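Local coordinates for protein betaine aldehyde dehydrogenase (Staphylococcus aureus subsp. aureus COL, PDB 4QTO) that probably oxidises betaine aldehyde to glycine betaine with NAD as the electron acceptor, as an enzyme of the aldehyde dehydrogenase family, at residues A[93-103]-A[140-148]; A[195-205]-A[225-236]. All coordinates share one frame; numbering follows the deposited sequence. Where two conformers were deposited one is given.

Interaction 1 sets helix 93-109 against helix 126-146 through glycine, alanine and aromatic packing, with water bridges at its margins and a second subunit close by. Interaction 2, which no other chain of the assembly touches, joins strands 200-204 and 230-232 of the mixed sheet that also holds strand 162-177, mainly through backbone hydrogen bonds. Both are largely buried, yet one rests on side-chain packing and the other on strand pairing. Their centres lie about 16 Å apart, and they meet where Arg96 NE probably hydrogen-bonds Ala196 O, 2.9 Å away, tying helix 93-109 to the end of helix 183-197.

Interaction 1 of 2, residues A[93-103]-A[140-148]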
loop_
_atom_site.group_PDB
_atom_site.type_symbol
_atom_site.label_atom_id
_atom_site.label_comp_id
_atom_site.label_asym_id
_atom_site.label_seq_id
_atom_site.Cartn_x
_atom_site.Cartn_y
_atom_site.Cartn_z
ATOM N N ALA A 93 -14.561 -12.634 -2.593
ATOM C CA ALA A 93 -14.130 -11.571 -3.519
ATOM C C ALA A 93 -13.667 -12.163 -4.841
ATOM O O ALA A 93 -13.897 -11.589 -5.897
ATOM C CB ALA A 93 -13.043 -10.707 -2.886
ATOM N N GLU A 94 -13.026 -13.322 -4.775
ATOM C CA GLU A 94 -12.546 -14.006 -5.994
ATOM C C GLU A 94 -13.729 -14.348 -6.911
ATOM O O GLU A 94 -13.678 -14.111 -8.114
ATOM C CB GLU A 94 -11.811 -15.283 -5.605
ATOM C CG GLU A 94 -11.259 -16.042 -6.801
ATOM C CD GLU A 94 -10.679 -17.379 -6.370
ATOM O OE1 GLU A 94 -11.455 -18.277 -5.947
ATOM O OE2 GLU A 94 -9.426 -17.543 -6.417
ATOM N N THR A 95 -14.819 -14.823 -6.327
ATOM C CA THR A 95 -16.031 -15.130 -7.108
ATOM C C THR A 95 -16.686 -13.875 -7.663
ATOM O O THR A 95 -17.103 -13.877 -8.812
ATOM C CB THR A 95 -16.993 -16.020 -6.302
ATOM O OG1 THR A 95 -16.396 -17.312 -6.155
ATOM C CG2 THR A 95 -18.342 -16.193 -7.039
ATOM N N ARG A 96 -16.755 -12.809 -6.865
ATOM C CA ARG A 96 -17.273 -11.551 -7.365
ATOM C C ARG A 96 -16.452 -11.084 -8.571
ATOM O O ARG A 96 -16.999 -10.657 -9.581
ATOM C CB ARG A 96 -17.326 -10.483 -6.278
ATOM C CG ARG A 96 -18.323 -10.788 -5.150
ATOM C CD ARG A 96 -18.674 -9.538 -4.360
ATOM N NE ARG A 96 -17.507 -8.941 -3.739
ATOM C CZ ARG A 96 -17.103 -9.146 -2.494
ATOM N NH1 ARG A 96 -17.875 -9.802 -1.635
ATOM N NH2 ARG A 96 -15.982 -8.567 -2.084
ATOM N N GLY A 97 -15.133 -11.212 -8.478
ATOM C CA GLY A 97 -14.284 -10.832 -9.583
ATOM C C GLY A 97 -14.557 -11.657 -10.837
ATOM O O GLY A 97 -14.576 -11.120 -11.952
ATOM N N LYS A 98 -14.783 -12.955 -10.680
ATOM C CA LYS A 98 -15.100 -13.798 -11.853
ATOM C C LYS A 98 -16.392 -13.324 -12.544
ATOM O O LYS A 98 -16.480 -13.348 -13.775
ATOM C CB LYS A 98 -15.246 -15.257 -11.466
ATOM C CG LYS A 98 -13.950 -15.935 -11.042
ATOM C CD LYS A 98 -14.233 -17.382 -10.604
ATOM C CE LYS A 98 -13.088 -18.084 -9.864
ATOM N NZ LYS A 98 -11.885 -18.062 -10.691
ATOM N N LYS A 99 -17.383 -12.932 -11.756
ATOM C CA LYS A 99 -18.646 -12.446 -12.312
ATOM C C LYS A 99 -18.442 -11.119 -13.039
ATOM O O LYS A 99 -19.024 -10.884 -14.094
ATOM C CB LYS A 99 -19.707 -12.305 -11.209
ATOM C CG LYS A 99 -20.195 -13.624 -10.631
ATOM C CD LYS A 99 -21.342 -14.153 -11.401
ATOM C CE LYS A 99 -22.022 -15.304 -10.695
ATOM N NZ LYS A 99 -23.126 -15.725 -11.577
ATOM N N VAL A 100 -17.619 -10.229 -12.482
ATOM C CA VAL A 100 -17.351 -8.952 -13.141
ATOM C C VAL A 100 -16.586 -9.222 -14.459
ATOM O O VAL A 100 -16.819 -8.551 -15.474
ATOM C CB VAL A 100 -16.644 -7.983 -12.172
ATOM C CG1 VAL A 100 -16.262 -6.704 -12.889
ATOM C CG2 VAL A 100 -17.551 -7.669 -10.987
ATOM N N ARG A 101 -15.682 -10.207 -14.447
ATOM C CA ARG A 101 -14.962 -10.595 -15.660
ATOM C C ARG A 101 -15.941 -11.113 -16.717
ATOM O O ARG A 101 -15.777 -10.825 -17.902
ATOM C CB ARG A 101 -13.884 -11.631 -15.328
ATOM C CG ARG A 101 -12.918 -11.886 -16.449
ATOM C CD ARG A 101 -11.653 -12.619 -15.973
ATOM N NE ARG A 101 -10.879 -11.936 -14.924
ATOM C CZ ARG A 101 -10.812 -12.283 -13.632
ATOM N NH1 ARG A 101 -11.460 -13.362 -13.174
ATOM N NH2 ARG A 101 -10.032 -11.565 -12.795
ATOM N N ALA A 102 -16.970 -11.849 -16.289
ATOM C CA ALA A 102 -18.004 -12.340 -17.210
ATOM C C ALA A 102 -18.740 -11.186 -17.882
ATOM O O ALA A 102 -19.054 -11.268 -19.079
ATOM C CB ALA A 102 -18.952 -13.274 -16.491
ATOM N N ILE A 103 -19.019 -10.108 -17.151
ATOM C CA ILE A 103 -19.615 -8.924 -17.750
ATOM C C ILE A 103 -18.631 -8.370 -18.782
ATOM O O ILE A 103 -19.029 -8.041 -19.918
ATOM C CB ILE A 103 -19.970 -7.818 -16.734
ATOM C CG1 ILE A 103 -20.964 -8.341 -15.689
ATOM C CG2 ILE A 103 -20.513 -6.592 -17.463
ATOM C CD1 ILE A 103 -21.145 -7.374 -14.529
ATOM N N PHE A 140 -14.301 -3.000 -16.848
ATOM C CA PHE A 140 -14.795 -4.181 -16.162
ATOM C C PHE A 140 -13.660 -5.163 -15.850
ATOM O O PHE A 140 -13.615 -5.723 -14.763
ATOM C CB PHE A 140 -15.950 -4.899 -16.899
ATOM C CG PHE A 140 -17.293 -4.186 -16.797
ATOM C CD1 PHE A 140 -18.039 -4.287 -15.643
ATOM C CD2 PHE A 140 -17.822 -3.502 -17.864
ATOM C CE1 PHE A 140 -19.277 -3.660 -15.522
ATOM C CE2 PHE A 140 -19.075 -2.878 -17.746
ATOM C CZ PHE A 140 -19.798 -2.964 -16.577
ATOM N N MET A 141 -12.751 -5.364 -16.803
ATOM C CA MET A 141 -11.665 -6.331 -16.581
ATOM C C MET A 141 -10.740 -5.871 -15.468
ATOM O O MET A 141 -10.291 -6.692 -14.661
ATOM C CB MET A 141 -10.864 -6.592 -17.846
ATOM C CG MET A 141 -9.965 -7.817 -17.731
ATOM S SD MET A 141 -10.887 -9.360 -17.553
ATOM C CE MET A 141 -11.650 -9.360 -19.197
ATOM N N TYR A 142 -10.476 -4.567 -15.398
ATOM C CA TYR A 142 -9.622 -4.002 -14.357
ATOM C C TYR A 142 -10.201 -4.249 -12.957
ATOM O O TYR A 142 -9.515 -4.783 -12.078
ATOM C CB TYR A 142 -9.435 -2.485 -14.557
ATOM C CG TYR A 142 -8.651 -1.834 -13.428
ATOM C CD1 TYR A 142 -7.254 -1.868 -13.407
ATOM C CD2 TYR A 142 -9.311 -1.200 -12.364
ATOM C CE1 TYR A 142 -6.537 -1.272 -12.363
ATOM C CE2 TYR A 142 -8.608 -0.645 -11.327
ATOM C CZ TYR A 142 -7.232 -0.671 -11.329
ATOM O OH TYR A 142 -6.538 -0.067 -10.293
ATOM N N PHE A 143 -11.479 -3.904 -12.777
ATOM C CA PHE A 143 -12.144 -4.092 -11.497
ATOM C C PHE A 143 -12.341 -5.569 -11.138
ATOM O O PHE A 143 -12.272 -5.924 -9.968
ATOM C CB PHE A 143 -13.430 -3.277 -11.410
ATOM C CG PHE A 143 -13.156 -1.824 -11.202
ATOM C CD1 PHE A 143 -12.652 -1.379 -9.998
ATOM C CD2 PHE A 143 -13.332 -0.893 -12.223
ATOM C CE1 PHE A 143 -12.339 -0.034 -9.791
ATOM C CE2 PHE A 143 -13.045 0.435 -12.019
ATOM C CZ PHE A 143 -12.547 0.875 -10.802
ATOM N N ALA A 144 -12.570 -6.419 -12.156
ATOM C CA ALA A 144 -12.624 -7.865 -11.925
ATOM C C ALA A 144 -11.312 -8.337 -11.291
ATOM O O ALA A 144 -11.311 -9.129 -10.323
ATOM C CB ALA A 144 -12.847 -8.607 -13.215
ATOM N N GLY A 145 -10.189 -7.871 -11.837
ATOM C CA GLY A 145 -8.899 -8.228 -11.320
ATOM C C GLY A 145 -8.558 -7.618 -9.980
ATOM O O GLY A 145 -7.754 -8.170 -9.245
ATOM N N LEU A 146 -9.166 -6.484 -9.641
ATOM C CA LEU A 146 -8.876 -5.833 -8.387
ATOM C C LEU A 146 -9.689 -6.408 -7.205
ATOM O O LEU A 146 -9.303 -6.236 -6.028
ATOM C CB LEU A 146 -9.179 -4.333 -8.506
ATOM C CG LEU A 146 -8.718 -3.407 -7.403
ATOM C CD1 LEU A 146 -7.226 -3.554 -7.171
ATOM C CD2 LEU A 146 -9.051 -1.960 -7.771
ATOM N N ALA A 147 -10.799 -7.078 -7.537
ATOM C CA ALA A 147 -11.803 -7.461 -6.523
ATOM C C ALA A 147 -11.258 -8.151 -5.293
ATOM O O ALA A 147 -11.644 -7.788 -4.165
ATOM C CB ALA A 147 -12.883 -8.317 -7.141
ATOM N N ASP A 148 -10.332 -9.075 -5.509
ATOM C CA ASP A 148 -9.779 -9.867 -4.425
ATOM C C ASP A 148 -8.376 -9.531 -3.973
ATOM O O ASP A 148 -7.709 -10.346 -3.304
ATOM C CB ASP A 148 -9.880 -11.369 -4.766
ATOM C CG ASP A 148 -8.966 -11.782 -5.890
ATOM O OD1 ASP A 148 -8.388 -10.903 -6.561
ATOM O OD2 ASP A 148 -8.783 -13.007 -6.083
HETATM O O HOH W 1 -13.979 -7.101 -3.147
HETATM O O HOH W 2 -9.124 -9.522 -14.675
#
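Arg101, which has the most surface buried in this contact, meets Met141 and Ala144 of the opposite helix. With its CG anti to the backbone N (chi1 -168°), Arg101 reaches across toward helix 126-146, and in the conformers described here its CG rests 3.4 Å from Met141 SD, which also lies at the edge of the guanidinium. Ala144 CB sits over one face of that group, offset toward its rim. In the plane of the guanidinium, a water accepts from Arg101 NH2 at 2.9 Å and donates to Met141 O, so that charged group and backbone carbonyl share one bridge. Met141 and Arg101 of a second subunit pack against Arg101 and Met141 respectively.

The helices run antiparallel at 169°, their axes approaching to 7.7 Å. Such closeness is characteristic of helix pairs with small residues at the interface: Gly97 faces Ala144 with CA atoms 4.1 Å apart, and Ala144 CB comes within 3.3 Å of Gly97 O. With no side chain on Gly97, its backbone lies directly against Ala144, and its CA is met by Ala147 CB.

Phe140, nearly as much buried, lies on the inner side, toward helix 183-197. Ile103 CG2 stands almost exactly over the centre of its ring, a CH-pi contact 3.7 Å from the centroid and 9° off the normal, while Val100 CG1 comes in at the ring edge. Where Ala93 packs against Asp148, the carboxylates of Glu94 and Asp148 approach to 4.6 Å between Glu94 OE2 and Asp148 OD2; both oxygens accept from Gln477 of the second subunit, which probably eases their repulsion.

Interaction 2 of 2, residues A[195-205]-A[225-236]; sequences LATGCSLVMKP and FPKGTINLILGA
Leu195, in the last turn of helix 183-197, sends its two methyl branches to different partners: CD1 lies over one face of the Phe225 ring, 3.9 Å from its CZ, while CD2 meets Ile230 CG2 and Thr229 CG2. Ile230 CG2 also touches Leu201 CG, the side chains of Leu201 and Ile230 lying side by side and pointing the same way. On the other face of the sheet Val202 CG1 packs against Ile233 CG1, and Val202 CG2 lies beside the amide of Asn231. Further along, Pro205 CD presses on Leu232 CD1 at 3.5 Å, the two side chains crossing at about a right angle.

Strands 200-204 and 230-232 run parallel, the axes of these short segments approaching to 4.7 Å, although 230-232 is only weakly bonded. They are the two strands of a beta-alpha-beta unit whose crossover is helix 211-223, an element of the Rossmann-type fold of this family. Strand 162-177 pairs with strand 200-204 on its other side. Leu201 N donates to Thr229 O, Met203 N to Asn231 O at 2.8 Å and 172°, and Ile233 N to Met203 O.

Asn231 adds a side-chain bond to this pairing. A first torsion of -51° sets its CG beside the backbone N, from where ND2 can reach Leu201 O, almost in its own amide plane, at 3.1 Å; from above the carbonyl plane, ND2 also donates to Gly228 O, and OD1 accepts from the backbone N of Asp38. These three bonds should fix the amide's rotation. At the far end Lys204, bent at chi3 and chi4, curls its NZ onto Gly235 O at 2.7 Å and Pro205 O at 2.8 Å, and a water donates to Pro205 O while accepting from Gly235 N.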
loop_
_atom_site.group_PDB
_atom_site.type_symbol
_atom_site.label_atom_id
_atom_site.label_comp_id
_atom_site.label_asym_id
_atom_site.label_seq_id
_atom_site.Cartn_x
_atom_site.Cartn_y
_atom_site.Cartn_z
ATOM N N LEU A 195 -20.077 -3.740 -8.014
ATOM C CA LEU A 195 -20.209 -5.196 -8.000
ATOM C C LEU A 195 -18.974 -5.881 -7.462
ATOM O O LEU A 195 -19.108 -6.855 -6.718
ATOM C CB LEU A 195 -20.567 -5.743 -9.386
ATOM C CG LEU A 195 -21.961 -5.344 -9.880
ATOM C CD1 LEU A 195 -22.178 -5.898 -11.274
ATOM C CD2 LEU A 195 -23.037 -5.848 -8.934
ATOM N N ALA A 196 -17.789 -5.392 -7.829
ATOM C CA ALA A 196 -16.564 -6.018 -7.339
ATOM C C ALA A 196 -16.488 -6.032 -5.815
ATOM O O ALA A 196 -15.976 -7.019 -5.242
ATOM C CB ALA A 196 -15.352 -5.326 -7.916
ATOM N N THR A 197 -16.986 -4.971 -5.157
ATOM C CA THR A 197 -16.879 -4.860 -3.702
ATOM C C THR A 197 -17.991 -5.552 -2.934
ATOM O O THR A 197 -17.857 -5.718 -1.735
ATOM C CB THR A 197 -16.834 -3.399 -3.265
ATOM O OG1 THR A 197 -18.028 -2.744 -3.741
ATOM C CG2 THR A 197 -15.620 -2.689 -3.815
ATOM N N GLY A 198 -19.081 -5.904 -3.610
ATOM C CA GLY A 198 -20.208 -6.555 -2.949
ATOM C C GLY A 198 -21.366 -5.645 -2.577
ATOM O O GLY A 198 -22.246 -6.068 -1.797
ATOM N N CYS A 199 -21.431 -4.445 -3.159
ATOM C CA CYS A 199 -22.570 -3.570 -2.918
ATOM C C CYS A 199 -23.814 -4.015 -3.679
ATOM O O CYS A 199 -23.741 -4.861 -4.566
ATOM C CB CYS A 199 -22.236 -2.152 -3.404
ATOM S SG CYS A 199 -20.919 -1.318 -2.512
ATOM N N SER A 200 -24.967 -3.430 -3.307
ATOM C CA SER A 200 -26.175 -3.538 -4.121
ATOM C C SER A 200 -26.322 -2.155 -4.744
ATOM O O SER A 200 -26.017 -1.148 -4.096
ATOM C CB SER A 200 -27.417 -3.837 -3.295
ATOM O OG SER A 200 -27.352 -5.127 -2.749
ATOM N N LEU A 201 -26.837 -2.082 -5.966
ATOM C CA LEU A 201 -26.941 -0.809 -6.661
ATOM C C LEU A 201 -28.274 -0.568 -7.327
ATOM O O LEU A 201 -28.982 -1.494 -7.699
ATOM C CB LEU A 201 -25.824 -0.707 -7.714
ATOM C CG LEU A 201 -25.834 -1.711 -8.886
ATOM C CD1 LEU A 201 -26.657 -1.151 -10.040
ATOM C CD2 LEU A 201 -24.414 -1.996 -9.396
ATOM N N VAL A 202 -28.586 0.714 -7.443
ATOM C CA VAL A 202 -29.746 1.192 -8.202
ATOM C C VAL A 202 -29.220 2.258 -9.142
ATOM O O VAL A 202 -28.724 3.312 -8.694
ATOM C CB VAL A 202 -30.869 1.771 -7.322
ATOM C CG1 VAL A 202 -32.070 2.177 -8.200
ATOM C CG2 VAL A 202 -31.321 0.794 -6.253
ATOM N N MET A 203 -29.325 2.011 -10.446
ATOM C CA MET A 203 -28.827 2.937 -11.453
ATOM C C MET A 203 -29.930 3.563 -12.252
ATOM O O MET A 203 -30.933 2.895 -12.555
ATOM C CB MET A 203 -27.896 2.202 -12.428
ATOM C CG MET A 203 -27.429 3.077 -13.579
ATOM S SD MET A 203 -26.011 2.459 -14.527
ATOM C CE MET A 203 -24.711 2.810 -13.359
ATOM N N LYS A 204 -29.772 4.852 -12.567
ATOM C CA LYS A 204 -30.713 5.568 -13.431
ATOM C C LYS A 204 -29.913 6.306 -14.476
ATOM O O LYS A 204 -29.185 7.240 -14.143
ATOM C CB LYS A 204 -31.587 6.567 -12.672
ATOM C CG LYS A 204 -32.672 7.200 -13.565
ATOM C CD LYS A 204 -33.180 8.515 -13.032
ATOM C CE LYS A 204 -32.348 9.682 -13.522
ATOM N NZ LYS A 204 -32.508 9.947 -14.994
ATOM N N PRO A 205 -30.022 5.894 -15.751
ATOM C CA PRO A 205 -29.311 6.617 -16.816
ATOM C C PRO A 205 -30.039 7.899 -17.176
ATOM O O PRO A 205 -31.180 8.127 -16.729
ATOM C CB PRO A 205 -29.333 5.630 -17.980
ATOM C CG PRO A 205 -30.624 4.882 -17.778
ATOM C CD PRO A 205 -30.796 4.762 -16.290
ATOM N N PHE A 225 -26.869 -12.431 -10.924
ATOM C CA PHE A 225 -26.634 -11.809 -9.622
ATOM C C PHE A 225 -27.850 -12.021 -8.740
ATOM O O PHE A 225 -28.969 -12.121 -9.257
ATOM C CB PHE A 225 -26.328 -10.308 -9.768
ATOM C CG PHE A 225 -25.078 -10.045 -10.545
ATOM C CD1 PHE A 225 -23.844 -10.051 -9.908
ATOM C CD2 PHE A 225 -25.098 -9.883 -11.935
ATOM C CE1 PHE A 225 -22.686 -9.890 -10.634
ATOM C CE2 PHE A 225 -23.941 -9.723 -12.667
ATOM C CZ PHE A 225 -22.709 -9.737 -12.015
ATOM N N PRO A 226 -27.652 -12.036 -7.410
ATOM C CA PRO A 226 -28.797 -12.274 -6.538
ATOM C C PRO A 226 -29.869 -11.201 -6.705
ATOM O O PRO A 226 -29.580 -10.046 -7.005
ATOM C CB PRO A 226 -28.181 -12.258 -5.135
ATOM C CG PRO A 226 -26.751 -12.655 -5.359
ATOM C CD PRO A 226 -26.391 -11.992 -6.658
ATOM N N LYS A 227 -31.122 -11.609 -6.560
ATOM C CA LYS A 227 -32.253 -10.741 -6.717
ATOM C C LYS A 227 -32.118 -9.495 -5.836
ATOM O O LYS A 227 -31.898 -9.618 -4.636
ATOM C CB LYS A 227 -33.478 -11.562 -6.324
ATOM C CG LYS A 227 -34.784 -10.924 -6.554
ATOM C CD LYS A 227 -35.891 -11.878 -6.108
ATOM C CE LYS A 227 -37.247 -11.231 -6.311
ATOM N NZ LYS A 227 -38.345 -12.097 -5.808
ATOM N N GLY A 228 -32.233 -8.319 -6.440
ATOM C CA GLY A 228 -32.108 -7.052 -5.752
ATOM C C GLY A 228 -30.715 -6.444 -5.766
ATOM O O GLY A 228 -30.548 -5.277 -5.440
ATOM N N THR A 229 -29.694 -7.226 -6.150
ATOM C CA THR A 229 -28.314 -6.711 -6.178
ATOM C C THR A 229 -28.123 -5.598 -7.215
ATOM O O THR A 229 -27.367 -4.647 -6.983
ATOM C CB THR A 229 -27.314 -7.845 -6.512
ATOM O OG1 THR A 229 -27.421 -8.849 -5.502
ATOM C CG2 THR A 229 -25.869 -7.350 -6.504
ATOM N N ILE A 230 -28.793 -5.747 -8.358
ATOM C CA ILE A 230 -28.753 -4.742 -9.418
ATOM C C ILE A 230 -30.175 -4.317 -9.758
ATOM O O ILE A 230 -31.098 -5.140 -9.813
ATOM C CB ILE A 230 -27.993 -5.212 -10.678
ATOM C CG1 ILE A 230 -28.654 -6.427 -11.339
ATOM C CG2 ILE A 230 -26.549 -5.498 -10.322
ATOM C CD1 ILE A 230 -27.999 -6.849 -12.643
ATOM N N ASN A 231 -30.379 -3.018 -9.953
ATOM C CA ASN A 231 -31.673 -2.490 -10.311
ATOM C C ASN A 231 -31.472 -1.289 -11.244
ATOM O O ASN A 231 -30.504 -0.505 -11.079
ATOM C CB ASN A 231 -32.462 -2.009 -9.090
ATOM C CG ASN A 231 -32.551 -3.044 -7.981
ATOM O OD1 ASN A 231 -33.528 -3.801 -7.890
ATOM N ND2 ASN A 231 -31.523 -3.105 -7.156
ATOM N N LEU A 232 -32.373 -1.160 -12.198
ATOM C CA LEU A 232 -32.370 -0.108 -13.198
ATOM C C LEU A 232 -33.698 0.634 -13.166
ATOM O O LEU A 232 -34.766 0.039 -13.392
ATOM C CB LEU A 232 -32.161 -0.734 -14.599
ATOM C CG LEU A 232 -32.309 0.179 -15.824
ATOM C CD1 LEU A 232 -31.283 1.282 -15.819
ATOM C CD2 LEU A 232 -32.228 -0.610 -17.139
ATOM N N ILE A 233 -33.629 1.929 -12.900
ATOM C CA ILE A 233 -34.781 2.817 -12.949
ATOM C C ILE A 233 -34.628 3.664 -14.197
ATOM O O ILE A 233 -33.511 4.092 -14.529
ATOM C CB ILE A 233 -34.803 3.717 -11.705
ATOM C CG1 ILE A 233 -35.092 2.882 -10.458
ATOM C CG2 ILE A 233 -35.834 4.835 -11.841
ATOM C CD1 ILE A 233 -36.417 2.188 -10.419
ATOM N N LEU A 234 -35.733 3.945 -14.874
ATOM C CA LEU A 234 -35.700 4.748 -16.066
ATOM C C LEU A 234 -36.610 5.942 -15.840
ATOM O O LEU A 234 -37.761 5.771 -15.432
ATOM C CB LEU A 234 -36.193 3.972 -17.275
ATOM C CG LEU A 234 -35.401 2.720 -17.677
ATOM C CD1 LEU A 234 -36.092 1.952 -18.789
ATOM C CD2 LEU A 234 -33.983 3.054 -18.091
ATOM N N GLY A 235 -36.111 7.110 -16.121
ATOM C CA GLY A 235 -36.986 8.265 -16.010
ATOM C C GLY A 235 -36.329 9.572 -15.724
ATOM O O GLY A 235 -35.138 9.651 -15.588
ATOM N N ALA A 236 -37.183 10.570 -15.585
ATOM C CA ALA A 236 -36.798 11.949 -15.305
ATOM C C ALA A 236 -36.135 12.139 -13.973
ATOM O O ALA A 236 -36.658 11.697 -12.939
ATOM C CB ALA A 236 -38.051 12.817 -15.326
HETATM O O HOH W 3 -33.623 6.926 -17.651
#